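Benzoylformate Decarboxylase (Polynucleobacter necessarius, PDB 4K9Q) binds thiamine diphosphate and magnesium and probably decarboxylates benzoylformate to benzaldehyde and carbon dioxide. Local coordinates at residues A[138-142]-A[154-158]; A[204-210]-A[234-239]; A[407-412]-A[445-451]; A[454-460]-A[522-528]. The contacts are given in a common frame with arbitrary orientation. Numbering follows the deposited sequence.

Contact 1: A[138-142]-A[154-158]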
# COMPACT_ATOMS: atom_id res chain seq x y z
N ALA A 138 -5.68 -15.06 15.33
CA ALA A 138 -5.95 -13.94 14.42
C ALA A 138 -7.36 -13.37 14.64
O ALA A 138 -7.57 -12.15 14.58
CB ALA A 138 -5.76 -14.37 12.97
N PHE A 139 -8.32 -14.26 14.92
CA PHE A 139 -9.65 -13.79 15.31
C PHE A 139 -9.61 -12.99 16.62
O PHE A 139 -10.29 -11.96 16.75
CB PHE A 139 -10.65 -14.95 15.39
CG PHE A 139 -11.33 -15.26 14.08
CD1 PHE A 139 -12.57 -14.70 13.78
CD2 PHE A 139 -10.72 -16.08 13.14
CE1 PHE A 139 -13.22 -14.98 12.57
CE2 PHE A 139 -11.37 -16.37 11.93
CZ PHE A 139 -12.61 -15.81 11.65
N MET A 140 -8.83 -13.45 17.59
CA MET A 140 -8.70 -12.69 18.83
C MET A 140 -8.07 -11.31 18.58
O MET A 140 -8.54 -10.31 19.11
CB MET A 140 -7.90 -13.46 19.88
CG MET A 140 -7.87 -12.75 21.23
SD MET A 140 -9.50 -12.59 21.97
CE MET A 140 -9.61 -10.81 22.19
N ARG A 141 -6.99 -11.27 17.80
CA ARG A 141 -6.35 -9.99 17.48
C ARG A 141 -7.31 -9.11 16.69
O ARG A 141 -7.34 -7.90 16.86
CB ARG A 141 -5.05 -10.21 16.71
CG ARG A 141 -4.32 -8.92 16.34
CD ARG A 141 -2.88 -9.19 15.88
NE ARG A 141 -2.29 -7.96 15.37
CZ ARG A 141 -1.16 -7.89 14.66
NH1 ARG A 141 -0.45 -8.98 14.39
NH2 ARG A 141 -0.74 -6.70 14.24
N ALA A 142 -8.10 -9.73 15.81
CA ALA A 142 -9.11 -8.98 15.04
C ALA A 142 -10.12 -8.32 15.99
O ALA A 142 -10.40 -7.11 15.88
CB ALA A 142 -9.82 -9.90 14.04
N VAL A 154 -12.04 -4.51 10.82
CA VAL A 154 -10.79 -5.19 10.50
C VAL A 154 -11.07 -6.29 9.47
O VAL A 154 -12.23 -6.68 9.27
CB VAL A 154 -10.16 -5.82 11.76
CG1 VAL A 154 -9.80 -4.75 12.78
CG2 VAL A 154 -11.12 -6.82 12.38
N PHE A 155 -10.02 -6.76 8.80
CA PHE A 155 -10.21 -7.73 7.72
C PHE A 155 -9.28 -8.93 7.87
O PHE A 155 -8.06 -8.76 8.04
CB PHE A 155 -9.96 -7.08 6.35
CG PHE A 155 -9.96 -8.06 5.21
CD1 PHE A 155 -11.14 -8.68 4.82
CD2 PHE A 155 -8.79 -8.39 4.55
CE1 PHE A 155 -11.16 -9.59 3.76
CE2 PHE A 155 -8.80 -9.31 3.49
CZ PHE A 155 -9.98 -9.92 3.11
N LEU A 156 -9.86 -10.13 7.80
CA LEU A 156 -9.08 -11.37 7.76
C LEU A 156 -9.35 -12.13 6.46
O LEU A 156 -10.51 -12.34 6.10
CB LEU A 156 -9.45 -12.29 8.93
CG LEU A 156 -9.17 -11.79 10.35
CD1 LEU A 156 -9.69 -12.80 11.36
CD2 LEU A 156 -7.68 -11.55 10.53
N SER A 157 -8.28 -12.54 5.79
CA SER A 157 -8.33 -13.39 4.62
C SER A 157 -7.97 -14.80 5.06
O SER A 157 -6.88 -15.02 5.59
CB SER A 157 -7.33 -12.87 3.58
OG SER A 157 -7.25 -13.74 2.47
N LEU A 158 -8.87 -15.75 4.82
CA LEU A 158 -8.79 -17.07 5.43
C LEU A 158 -8.79 -18.21 4.40
O LEU A 158 -9.83 -18.58 3.86
CB LEU A 158 -9.95 -17.23 6.43
CG LEU A 158 -9.91 -16.14 7.54
CD1 LEU A 158 -11.24 -15.98 8.22
CD2 LEU A 158 -8.81 -16.42 8.55
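Packing of a helix over a strand of a parallel sheet usually depends on every second strand residue, and here V154, L156 and L158 direct their CA-to-CB bonds at helix 138-142. All three take chi1 m, and both leucines add chi2 t, so the branched ends extend to the helix. L156 is the middle one: its CD1 sits 3.9 Å from the F139 ring centroid, 10° off the normal, a CH-pi contact, and also lies 4.0 Å from A142 CB. Its CD2 approaches A138 CB at 4.2 Å. F139 leaves the helix sideways, but chi1 of -88° (m) brings the ring to L156 and L158, with CZ 3.7 Å from L158 CD1. At the other end V154 CG2 meets A142 CB at 3.7 Å. With alanines at the interface, the segment axes come to 9.3 Å, nearly antiparallel at 166°, within the beta-alpha-beta unit of strand 126-127, helix 135-147 and strand 154-159. F139 also touches helix 4-15, while L156 and V154 hydrogen-bond through their backbones to I94 in strand 93-98.

Contact 2: A[204-210]-A[234-239]; sequences YGSDIAR and AERTPF
In the Rossmann-like central domain, the turn from strand 201-204 into helix 207-210 meets the loop following the neighbouring parallel strand 228-230, at the C-terminal ends of the sheet's strands. Y204 (-108/137) and G205 (-119/-178) are extended, and S206 (-76/-5) leads into helical residues; opposite run E235 (-68/-25), R236 (-142/137), T237 (-54/123), P238 (-99/-8) and F239 (-155/143). The CA atoms of S206 and R236 stand 5.3 Å apart. P238 CB packs 3.7 Å from Y204 CB. Beyond it the Y204 (chi1 m) and F239 (chi1 t) rings meet obliquely, planes at 74° and centroids 5.7 Å apart; Y204 OH hydrogen-bonds to G217 O. A209 CB abuts R236 CB at 3.7 Å and lies over the guanidinium of R236, which pairs with D390. R210 (m, t, m) curls back, NH2 to D207 OD1 at 2.9 Å and NH1 to E235 OE2 at 2.7 Å, a salt-bridge network. Water 1 joins S206 N to E235 OE1, and S206 OG, chi1 m, donates to R236 O at 2.7 Å.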
# COMPACT_ATOMS: atom_id res chain seq x y z
N TYR A 204 -22.31 19.32 19.58
CA TYR A 204 -22.22 17.90 19.94
C TYR A 204 -22.25 17.01 18.70
O TYR A 204 -23.04 17.23 17.78
CB TYR A 204 -23.39 17.49 20.85
CG TYR A 204 -23.29 17.91 22.30
CD1 TYR A 204 -22.25 18.71 22.77
CD2 TYR A 204 -24.26 17.50 23.21
CE1 TYR A 204 -22.18 19.08 24.11
CE2 TYR A 204 -24.20 17.86 24.55
CZ TYR A 204 -23.16 18.65 24.99
OH TYR A 204 -23.11 18.99 26.32
N GLY A 205 -21.39 16.00 18.69
CA GLY A 205 -21.37 15.02 17.61
C GLY A 205 -21.66 13.62 18.10
O GLY A 205 -21.89 13.37 19.29
N SER A 206 -21.61 12.67 17.17
CA SER A 206 -22.15 11.34 17.43
C SER A 206 -21.32 10.40 18.30
O SER A 206 -21.79 9.32 18.63
CB SER A 206 -22.52 10.67 16.11
OG SER A 206 -23.51 11.46 15.47
N ASP A 207 -20.11 10.79 18.70
CA ASP A 207 -19.37 10.00 19.70
C ASP A 207 -20.23 9.88 20.95
O ASP A 207 -20.19 8.87 21.67
CB ASP A 207 -18.04 10.65 20.09
CG ASP A 207 -16.99 10.62 18.98
OD1 ASP A 207 -17.25 10.05 17.89
OD2 ASP A 207 -15.88 11.17 19.23
N ILE A 208 -21.03 10.92 21.22
CA ILE A 208 -21.91 10.94 22.38
C ILE A 208 -22.95 9.82 22.28
O ILE A 208 -23.30 9.19 23.28
CB ILE A 208 -22.56 12.33 22.55
CG1 ILE A 208 -21.51 13.35 23.01
CG2 ILE A 208 -23.75 12.28 23.53
CD1 ILE A 208 -21.97 14.78 22.84
N ALA A 209 -23.43 9.55 21.07
CA ALA A 209 -24.41 8.50 20.87
C ALA A 209 -23.76 7.14 21.10
O ALA A 209 -24.26 6.34 21.89
CB ALA A 209 -25.00 8.58 19.46
N ARG A 210 -22.63 6.89 20.43
CA ARG A 210 -21.95 5.60 20.52
C ARG A 210 -21.52 5.29 21.95
O ARG A 210 -21.66 4.15 22.40
CB ARG A 210 -20.73 5.56 19.57
CG ARG A 210 -21.09 5.30 18.10
CD ARG A 210 -19.84 5.36 17.22
NE ARG A 210 -19.31 6.71 17.08
CZ ARG A 210 -19.72 7.58 16.15
NH1 ARG A 210 -20.66 7.23 15.28
NH2 ARG A 210 -19.19 8.79 16.10
N ALA A 234 -24.19 14.89 11.55
CA ALA A 234 -24.13 13.99 12.69
C ALA A 234 -25.00 12.77 12.39
O ALA A 234 -26.22 12.88 12.28
CB ALA A 234 -24.59 14.69 13.97
N GLU A 235 -24.35 11.62 12.29
CA GLU A 235 -24.98 10.38 11.86
C GLU A 235 -26.00 9.85 12.87
O GLU A 235 -26.92 9.10 12.50
CB GLU A 235 -23.89 9.32 11.61
CG GLU A 235 -23.03 8.99 12.85
CD GLU A 235 -21.76 9.80 12.94
OE1 GLU A 235 -21.72 10.98 12.52
OE2 GLU A 235 -20.77 9.26 13.47
N ARG A 236 -25.82 10.21 14.14
CA ARG A 236 -26.69 9.76 15.21
C ARG A 236 -26.92 10.89 16.20
O ARG A 236 -25.99 11.61 16.57
CB ARG A 236 -26.10 8.55 15.92
CG ARG A 236 -26.08 7.33 15.04
CD ARG A 236 -25.32 6.21 15.68
NE ARG A 236 -25.96 5.77 16.90
CZ ARG A 236 -25.51 4.76 17.63
NH1 ARG A 236 -24.43 4.11 17.23
NH2 ARG A 236 -26.14 4.40 18.75
N THR A 237 -28.17 11.04 16.62
CA THR A 237 -28.60 12.16 17.45
C THR A 237 -27.75 12.29 18.72
O THR A 237 -27.65 11.34 19.50
CB THR A 237 -30.07 11.97 17.86
OG1 THR A 237 -30.86 11.71 16.68
CG2 THR A 237 -30.60 13.22 18.55
N PRO A 238 -27.11 13.46 18.93
CA PRO A 238 -26.30 13.57 20.14
C PRO A 238 -26.97 14.30 21.31
O PRO A 238 -26.40 14.32 22.40
CB PRO A 238 -25.09 14.38 19.65
CG PRO A 238 -25.65 15.26 18.59
CD PRO A 238 -26.77 14.48 17.93
N PHE A 239 -28.13 14.90 21.10
CA PHE A 239 -28.77 15.71 22.14
C PHE A 239 -30.29 15.75 21.89
O PHE A 239 -30.74 15.78 20.74
CB PHE A 239 -28.16 17.12 22.08
CG PHE A 239 -28.50 18.00 23.27
CD1 PHE A 239 -29.52 18.94 23.19
CD2 PHE A 239 -27.78 17.91 24.45
CE1 PHE A 239 -29.83 19.76 24.27
CE2 PHE A 239 -28.07 18.74 25.53
CZ PHE A 239 -29.10 19.66 25.44
O HOH W 1 -20.75 13.24 14.26
O HOH W 2 -22.40 4.80 14.87

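Contact 3: A[407-412]-A[445-451]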
# COMPACT_ATOMS: atom_id res chain seq x y z
N ALA A 407 -30.91 -0.61 7.99
CA ALA A 407 -32.21 -0.68 8.65
C ALA A 407 -32.56 -2.11 9.03
O ALA A 407 -33.09 -2.36 10.12
CB ALA A 407 -33.30 -0.10 7.76
N VAL A 408 -32.28 -3.05 8.13
CA VAL A 408 -32.52 -4.46 8.41
C VAL A 408 -31.66 -4.91 9.59
O VAL A 408 -32.12 -5.65 10.45
CB VAL A 408 -32.26 -5.37 7.18
CG1 VAL A 408 -32.33 -6.84 7.57
CG2 VAL A 408 -33.25 -5.06 6.06
N GLY A 409 -30.41 -4.46 9.63
CA GLY A 409 -29.53 -4.82 10.72
C GLY A 409 -30.01 -4.24 12.05
O GLY A 409 -29.95 -4.91 13.09
N LEU A 410 -30.48 -3.00 12.02
CA LEU A 410 -31.02 -2.35 13.22
C LEU A 410 -32.26 -3.11 13.70
O LEU A 410 -32.43 -3.34 14.90
CB LEU A 410 -31.37 -0.87 12.94
CG LEU A 410 -30.12 0.04 12.78
CD1 LEU A 410 -30.45 1.36 12.08
CD2 LEU A 410 -29.45 0.27 14.14
N ALA A 411 -33.08 -3.55 12.76
CA ALA A 411 -34.25 -4.37 13.08
C ALA A 411 -33.88 -5.71 13.72
O ALA A 411 -34.53 -6.15 14.68
CB ALA A 411 -35.12 -4.58 11.83
N LEU A 412 -32.86 -6.38 13.19
CA LEU A 412 -32.36 -7.61 13.79
C LEU A 412 -31.93 -7.33 15.23
O LEU A 412 -32.15 -8.15 16.13
CB LEU A 412 -31.19 -8.19 12.98
CG LEU A 412 -31.55 -8.79 11.61
CD1 LEU A 412 -30.28 -9.20 10.88
CD2 LEU A 412 -32.49 -10.00 11.76
N GLN A 445 -35.93 -12.62 6.95
CA GLN A 445 -35.73 -12.62 8.40
C GLN A 445 -36.97 -12.14 9.16
O GLN A 445 -37.00 -12.17 10.39
CB GLN A 445 -34.51 -11.76 8.78
CG GLN A 445 -33.19 -12.22 8.19
CD GLN A 445 -32.74 -13.58 8.72
OE1 GLN A 445 -32.87 -13.87 9.91
NE2 GLN A 445 -32.22 -14.42 7.83
N LYS A 446 -37.97 -11.69 8.41
CA LYS A 446 -39.21 -11.14 8.98
C LYS A 446 -38.95 -9.96 9.92
O LYS A 446 -39.62 -9.80 10.94
CB LYS A 446 -40.02 -12.25 9.68
CG LYS A 446 -40.40 -13.38 8.75
CD LYS A 446 -41.20 -14.46 9.46
CE LYS A 446 -41.65 -15.52 8.47
NZ LYS A 446 -40.49 -16.12 7.74
N THR A 447 -38.00 -9.11 9.55
CA THR A 447 -37.74 -7.89 10.32
C THR A 447 -38.86 -6.88 10.12
O THR A 447 -39.44 -6.76 9.03
CB THR A 447 -36.39 -7.22 9.93
OG1 THR A 447 -36.37 -6.97 8.52
CG2 THR A 447 -35.22 -8.11 10.30
N HIS A 448 -39.18 -6.14 11.19
CA HIS A 448 -40.21 -5.12 11.10
C HIS A 448 -39.56 -3.82 10.64
O HIS A 448 -39.02 -3.05 11.44
CB HIS A 448 -40.91 -4.93 12.44
CG HIS A 448 -42.20 -4.18 12.34
ND1 HIS A 448 -43.01 -3.94 13.43
CD2 HIS A 448 -42.82 -3.62 11.28
CE1 HIS A 448 -44.07 -3.25 13.04
NE2 HIS A 448 -43.98 -3.05 11.74
N VAL A 449 -39.59 -3.60 9.33
CA VAL A 449 -38.94 -2.46 8.70
C VAL A 449 -39.91 -1.87 7.71
O VAL A 449 -40.49 -2.58 6.90
CB VAL A 449 -37.65 -2.89 7.95
CG1 VAL A 449 -37.02 -1.69 7.22
CG2 VAL A 449 -36.64 -3.54 8.90
N ILE A 450 -40.06 -0.55 7.76
CA ILE A 450 -41.02 0.14 6.92
C ILE A 450 -40.27 1.15 6.08
O ILE A 450 -39.76 2.16 6.60
CB ILE A 450 -42.07 0.87 7.77
CG1 ILE A 450 -42.81 -0.12 8.67
CG2 ILE A 450 -43.07 1.61 6.87
CD1 ILE A 450 -43.69 0.54 9.70
N TYR A 451 -40.16 0.88 4.78
CA TYR A 451 -39.49 1.80 3.88
C TYR A 451 -40.49 2.76 3.30
O TYR A 451 -41.44 2.35 2.63
CB TYR A 451 -38.82 1.03 2.74
CG TYR A 451 -37.70 0.14 3.19
CD1 TYR A 451 -37.83 -1.25 3.17
CD2 TYR A 451 -36.49 0.68 3.62
CE1 TYR A 451 -36.80 -2.07 3.58
CE2 TYR A 451 -35.45 -0.13 4.04
CZ TYR A 451 -35.61 -1.51 4.01
OH TYR A 451 -34.57 -2.32 4.41
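Small residues on a helix let a neighbouring strand come close, and A407 and A411, one turn apart, illustrate the rule. The CB of A411 is the bump at the middle: it lies 3.5 Å from T447 CB and 3.5 Å from V449 CG2, filling the hollow between those two side chains. One turn back, A407 CB occupies the next hollow, between V449 CG1 at 4.1 Å and Y451 CE2 at 4.3 Å. V408 flanks this row, its CG2 3.5 Å from Y451 OH, a hydroxyl hydrogen-bonded to L404 O. At the other end L412 CD2 reaches to 3.6 Å from T447 CG2. Ahead of T447 the preceding helix ends in a Schellman motif with K446 at positive phi, turning the chain toward strand 449-451. No hydrogen bond crosses the interface. The axes approach to 9.3 Å at 157°. Helix 403-417 thus packs on the sheet of the C-terminal TPP-binding domain, where A407 and A411 also touch V423 of strand 423-428, and V449 and Y451 touch T517 of strand 517-523.

Contact 4: A[454-460]-A[522-528]. With MG (magnesium ion), chain C; TPP (thiamine diphosphate), chain D.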
# COMPACT_ATOMS: atom_id res chain seq x y z
N PHE A 454 -39.59 8.39 -1.00
CA PHE A 454 -39.97 9.70 -1.52
C PHE A 454 -39.64 9.78 -3.00
O PHE A 454 -38.49 9.99 -3.38
CB PHE A 454 -39.27 10.80 -0.72
CG PHE A 454 -39.76 10.92 0.70
CD1 PHE A 454 -39.49 9.93 1.64
CD2 PHE A 454 -40.51 12.01 1.10
CE1 PHE A 454 -39.96 10.03 2.94
CE2 PHE A 454 -40.97 12.13 2.40
CZ PHE A 454 -40.70 11.14 3.33
N GLN A 455 -40.65 9.61 -3.84
CA GLN A 455 -40.39 9.49 -5.27
C GLN A 455 -40.55 10.82 -6.04
O GLN A 455 -41.65 11.21 -6.40
CB GLN A 455 -41.26 8.39 -5.90
CG GLN A 455 -40.94 8.16 -7.36
CD GLN A 455 -41.70 7.01 -7.96
OE1 GLN A 455 -42.93 6.99 -7.96
NE2 GLN A 455 -40.98 6.06 -8.50
N ASN A 456 -39.43 11.50 -6.28
CA ASN A 456 -39.43 12.70 -7.12
C ASN A 456 -38.85 12.46 -8.52
O ASN A 456 -38.70 13.40 -9.31
CB ASN A 456 -38.73 13.89 -6.42
CG ASN A 456 -37.31 13.58 -5.99
OD1 ASN A 456 -36.77 12.55 -6.36
ND2 ASN A 456 -36.70 14.46 -5.20
N GLU A 457 -38.58 11.19 -8.83
CA GLU A 457 -38.05 10.78 -10.13
C GLU A 457 -36.77 11.50 -10.53
O GLU A 457 -36.55 11.77 -11.71
CB GLU A 457 -39.12 10.91 -11.22
CG GLU A 457 -40.37 10.14 -10.84
CD GLU A 457 -41.33 9.95 -12.00
OE1 GLU A 457 -41.73 10.96 -12.61
OE2 GLU A 457 -41.68 8.79 -12.30
N GLU A 458 -35.93 11.80 -9.55
CA GLU A 458 -34.68 12.52 -9.81
C GLU A 458 -33.68 12.32 -8.68
O GLU A 458 -34.05 11.94 -7.58
CB GLU A 458 -34.97 14.02 -9.98
CG GLU A 458 -35.45 14.70 -8.69
CD GLU A 458 -36.08 16.07 -8.91
OE1 GLU A 458 -36.00 16.62 -10.03
OE2 GLU A 458 -36.68 16.60 -7.93
N TYR A 459 -32.41 12.58 -8.95
CA TYR A 459 -31.43 12.73 -7.90
C TYR A 459 -31.53 14.19 -7.43
O TYR A 459 -30.75 15.05 -7.84
CB TYR A 459 -30.03 12.44 -8.44
CG TYR A 459 -29.69 10.98 -8.75
CD1 TYR A 459 -29.98 9.94 -7.85
CD2 TYR A 459 -29.02 10.66 -9.93
CE1 TYR A 459 -29.62 8.62 -8.14
CE2 TYR A 459 -28.66 9.35 -10.22
CZ TYR A 459 -28.96 8.34 -9.32
OH TYR A 459 -28.59 7.04 -9.63
N GLY A 460 -32.53 14.47 -6.60
CA GLY A 460 -32.90 15.84 -6.27
C GLY A 460 -31.77 16.69 -5.72
O GLY A 460 -31.57 17.83 -6.16
N VAL A 522 -44.27 7.04 -2.16
CA VAL A 522 -44.98 8.31 -2.12
C VAL A 522 -44.46 9.24 -3.22
O VAL A 522 -43.34 9.73 -3.14
CB VAL A 522 -44.79 9.00 -0.75
CG1 VAL A 522 -45.72 10.22 -0.64
CG2 VAL A 522 -45.02 8.01 0.39
N PRO A 523 -45.27 9.46 -4.26
CA PRO A 523 -44.86 10.44 -5.27
C PRO A 523 -44.88 11.84 -4.67
O PRO A 523 -45.87 12.22 -4.02
CB PRO A 523 -45.93 10.33 -6.36
CG PRO A 523 -46.71 9.10 -6.04
CD PRO A 523 -46.57 8.85 -4.57
N ILE A 524 -43.81 12.61 -4.85
CA ILE A 524 -43.76 13.96 -4.33
C ILE A 524 -43.41 14.94 -5.44
O ILE A 524 -42.99 14.53 -6.53
CB ILE A 524 -42.76 14.11 -3.16
CG1 ILE A 524 -41.35 13.69 -3.60
CG2 ILE A 524 -43.23 13.30 -1.95
CD1 ILE A 524 -40.24 14.12 -2.64
N THR A 525 -43.60 16.22 -5.16
CA THR A 525 -43.20 17.27 -6.07
C THR A 525 -41.73 17.11 -6.45
O THR A 525 -40.91 16.63 -5.64
CB THR A 525 -43.44 18.65 -5.45
OG1 THR A 525 -43.02 19.67 -6.36
CG2 THR A 525 -42.69 18.77 -4.13
N LYS A 526 -41.41 17.48 -7.69
CA LYS A 526 -40.05 17.48 -8.19
C LYS A 526 -39.36 18.80 -7.87
O LYS A 526 -38.15 18.93 -8.03
CB LYS A 526 -40.02 17.23 -9.70
CG LYS A 526 -40.66 15.90 -10.13
CD LYS A 526 -40.68 15.74 -11.65
CE LYS A 526 -39.51 14.91 -12.17
NZ LYS A 526 -38.18 15.55 -12.01
N GLU A 527 -40.14 19.77 -7.40
CA GLU A 527 -39.56 21.05 -7.00
C GLU A 527 -38.67 20.80 -5.80
O GLU A 527 -38.94 19.92 -4.98
CB GLU A 527 -40.64 22.09 -6.68
CG GLU A 527 -41.56 22.42 -7.86
CD GLU A 527 -40.81 22.81 -9.13
OE1 GLU A 527 -39.80 23.53 -9.03
OE2 GLU A 527 -41.24 22.39 -10.22
N LEU A 528 -37.59 21.58 -5.71
CA LEU A 528 -36.61 21.39 -4.66
C LEU A 528 -36.30 22.71 -3.97
O LEU A 528 -36.11 23.74 -4.61
CB LEU A 528 -35.31 20.81 -5.25
CG LEU A 528 -35.38 19.40 -5.86
CD1 LEU A 528 -34.27 19.23 -6.88
CD2 LEU A 528 -35.26 18.33 -4.77
MG MG C . -35.07 11.38 -5.61
N1' TPP D . -23.02 7.10 -5.35
C2' TPP D . -22.82 6.74 -4.02
CM2 TPP D . -22.46 5.33 -3.66
N3' TPP D . -22.93 7.68 -3.01
C4' TPP D . -23.24 8.98 -3.32
N4' TPP D . -23.33 9.89 -2.35
C5' TPP D . -23.48 9.34 -4.65
C6' TPP D . -23.35 8.40 -5.67
C7' TPP D . -23.82 10.77 -4.99
N3 TPP D . -25.14 11.24 -4.60
C2 TPP D . -25.41 12.03 -3.50
S1 TPP D . -26.96 12.43 -3.33
C5 TPP D . -27.35 11.62 -4.67
C4 TPP D . -26.28 11.01 -5.31
CM4 TPP D . -26.36 10.19 -6.57
C6 TPP D . -28.80 11.67 -5.07
C7 TPP D . -29.77 11.06 -4.08
O7 TPP D . -31.00 10.98 -4.77
PA TPP D . -32.34 10.46 -4.05
O1A TPP D . -32.01 9.27 -3.19
O2A TPP D . -33.38 10.12 -5.07
O3A TPP D . -32.72 11.64 -3.03
PB TPP D . -33.30 13.11 -3.36
O1B TPP D . -32.13 14.03 -3.38
O2B TPP D . -34.24 13.45 -2.23
O3B TPP D . -33.98 13.13 -4.69
O HOH W 3 -36.09 11.28 -3.50
O HOH W 4 -43.18 12.61 -8.58
O HOH W 5 -38.41 16.96 -4.66
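Parallel strands end here in a pair of backbone hydrogen bonds: Q455 N donates to V522 O (2.8 Å), and I524 N to Q455 O (3.0 Å). P523, lacking an amide hydrogen, contributes a CA-H...O contact from its CA to Q455 O at 3.5 Å. Past Q455 the chain leaves the strand, and N456 to Y459 form a loop at the cofactor. N456 OD1 (2.2 Å) and E458 O (2.3 Å) bind MG, together with TPP O2A and O3B, water 3, and D429. N456 ND2 donates to TPP O3B at 3.1 Å and to water 5 at 3.1 Å, which in turn donates to T525 O and E527 O. This is the metal-diphosphate site of the TPP enzyme family, built at the C-terminal ends of parallel strands. G460 N, opening helix 460-468, supplies TPP O3B with a second donor at 2.7 Å. E458 OE1 forms salt bridges with K463 and with K526 NZ (3.1 Å), the hydrogen bond to K526 NZ being weak. In 522-528, T525 OG1 accepts from E527 N at 3.1 Å, an ST turn.

Overall arrangement
Read from the N terminus, the four contacts come strictly in series; none nests in or crosses another. Contact 1 closes a short 11-residue connection inside the N-terminal sheet domain. Contact 2 spans 23 residues within the central domain, its centre about 29 Å from that of contact 1. The last two belong to the C-terminal sheet: contact 3 brings a helix onto strand 449-455 after 32 intervening residues, and contact 4 takes up the far end of the same strand, joining it to strand 517-523 across 61 residues. Contacts 2 and 3 come within about 7 Å at their nearest atoms, although they lie in different domains. Contacts 1 and 4 fall on opposite sides of the chain's centre.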